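Local coordinates for protein molybdopterin adenylyltransferase (Helicobacter pylori, PDB 4XCW) that probably catalyses the adenylylation of molybdopterin, a late step in the biosynthesis of the molybdenum cofactor, at residues B[21-25]-B[45-49]. Sequence-based numbering, arbitrary orientation.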
# COMPACT_ATOMS: atom_id res chain seq x y z
N VAL B 21 19.09 1.27 30.25
CA VAL B 21 17.90 1.56 31.03
C VAL B 21 16.90 2.21 30.07
O VAL B 21 17.17 2.29 28.87
CB VAL B 21 18.18 2.47 32.24
CG1 VAL B 21 19.25 1.87 33.13
CG2 VAL B 21 18.59 3.87 31.78
N TYR B 22 15.76 2.64 30.59
CA TYR B 22 14.68 3.20 29.76
C TYR B 22 14.16 2.18 28.74
O TYR B 22 13.54 2.55 27.74
CB TYR B 22 15.13 4.46 29.00
CG TYR B 22 15.90 5.47 29.82
CD1 TYR B 22 15.49 5.82 31.10
CD2 TYR B 22 17.03 6.08 29.30
CE1 TYR B 22 16.19 6.75 31.84
CE2 TYR B 22 17.74 7.01 30.03
CZ TYR B 22 17.32 7.34 31.30
OH TYR B 22 18.03 8.27 32.03
N GLU B 23 14.40 0.89 28.99
CA GLU B 23 13.97 -0.16 28.07
C GLU B 23 12.45 -0.34 28.13
O GLU B 23 11.86 -1.04 27.30
CB GLU B 23 14.68 -1.48 28.40
CG GLU B 23 14.52 -2.57 27.35
CD GLU B 23 15.59 -2.52 26.28
OE1 GLU B 23 16.78 -2.31 26.62
OE2 GLU B 23 15.26 -2.70 25.09
N ASP B 24 11.82 0.31 29.10
CA ASP B 24 10.39 0.16 29.31
C ASP B 24 9.56 1.37 28.87
O ASP B 24 8.34 1.33 28.93
CB ASP B 24 10.11 -0.11 30.79
CG ASP B 24 10.29 -1.57 31.16
OD1 ASP B 24 10.93 -2.31 30.39
OD2 ASP B 24 9.78 -1.97 32.23
N LEU B 25 10.23 2.43 28.42
CA LEU B 25 9.55 3.69 28.12
C LEU B 25 8.43 3.56 27.09
O LEU B 25 7.33 4.09 27.28
CB LEU B 25 10.55 4.74 27.63
CG LEU B 25 11.37 5.48 28.69
CD1 LEU B 25 12.04 6.71 28.08
CD2 LEU B 25 10.51 5.85 29.89
N HIS B 45 -0.50 -7.87 28.63
CA HIS B 45 0.45 -8.96 28.50
C HIS B 45 1.70 -8.46 27.81
O HIS B 45 1.75 -8.39 26.59
CB HIS B 45 -0.17 -10.12 27.72
CG HIS B 45 -1.42 -10.66 28.33
ND1 HIS B 45 -1.42 -11.63 29.31
CD2 HIS B 45 -2.72 -10.35 28.12
CE1 HIS B 45 -2.66 -11.90 29.66
NE2 HIS B 45 -3.47 -11.13 28.95
N TYR B 46 2.70 -8.11 28.61
CA TYR B 46 3.90 -7.44 28.10
C TYR B 46 5.08 -8.40 28.02
O TYR B 46 5.32 -9.18 28.94
CB TYR B 46 4.25 -6.25 28.99
CG TYR B 46 5.57 -5.59 28.67
CD1 TYR B 46 5.71 -4.80 27.53
CD2 TYR B 46 6.67 -5.73 29.50
CE1 TYR B 46 6.92 -4.18 27.23
CE2 TYR B 46 7.88 -5.12 29.21
CZ TYR B 46 7.99 -4.34 28.08
OH TYR B 46 9.19 -3.72 27.78
N GLU B 47 5.80 -8.34 26.90
CA GLU B 47 6.99 -9.16 26.71
C GLU B 47 8.04 -8.40 25.92
O GLU B 47 7.72 -7.70 24.96
CB GLU B 47 6.64 -10.46 25.97
CG GLU B 47 5.97 -11.51 26.82
CD GLU B 47 5.90 -12.86 26.13
OE1 GLU B 47 5.40 -13.81 26.76
OE2 GLU B 47 6.36 -12.96 24.98
N ILE B 48 9.29 -8.55 26.33
CA ILE B 48 10.42 -8.05 25.57
C ILE B 48 11.02 -9.21 24.79
O ILE B 48 11.37 -10.23 25.38
CB ILE B 48 11.50 -7.42 26.47
CG1 ILE B 48 10.87 -6.39 27.42
CG2 ILE B 48 12.60 -6.77 25.62
CD1 ILE B 48 11.89 -5.67 28.29
N VAL B 49 11.12 -9.06 23.48
CA VAL B 49 11.60 -10.14 22.63
C VAL B 49 12.74 -9.65 21.72
O VAL B 49 12.68 -8.54 21.19
CB VAL B 49 10.45 -10.72 21.78
CG1 VAL B 49 10.95 -11.73 20.76
CG2 VAL B 49 9.43 -11.37 22.70
O HOH W 1 9.19 -1.25 26.24
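Tyr46 and Ile48, alternate residues of strand 42-49, reach across to Glu23 and Asp24 in the loop that leads into helix 25-37. The backbones stay well apart, with the CA atoms of Glu23 and Ile48 9.0 Å from each other, so long side chains and a water span the gap. Tyr46 suits this task because its rigid ring carries a polar group far from the strand: with CG anti to the backbone N (chi1 173°), the phenol is carried out across the gap. A water bridges the two sides, lying 2.9 Å from Tyr46 OH and giving a hydrogen bond to the carbonyl O of Glu23. Asp24 closes in on the same hydroxyl with OD1, 3.4 Å from Tyr46 OH, its carboxylate plane turned 79° from the ring; the short acid has two oxygens to offer, which leaves OD2 for a long, weak ion pair with Lys28. Ile48 supplies the apolar part, its CD1 reaching 4.2 Å from Glu23 CG and 4.1 Å from Asp24 OD1. In Glu23, chi1 (-168°) sets the CG methylene against that methyl, and a bend at chi2 turns the poorly ordered carboxylate aside, where OE2 hydrogen-bonds Ser14. A type I turn from Tyr22 to Leu25, closed by a weak bond from Leu25 N to Tyr22 O, brings Glu23 and Asp24 together at its middle positions. This small, water-bridged surface contact packs an outer strand of the parallel part of the sheet against the loop following strand 6-13, within the alpha/beta fold of the MogA-type molybdopterin-binding domain.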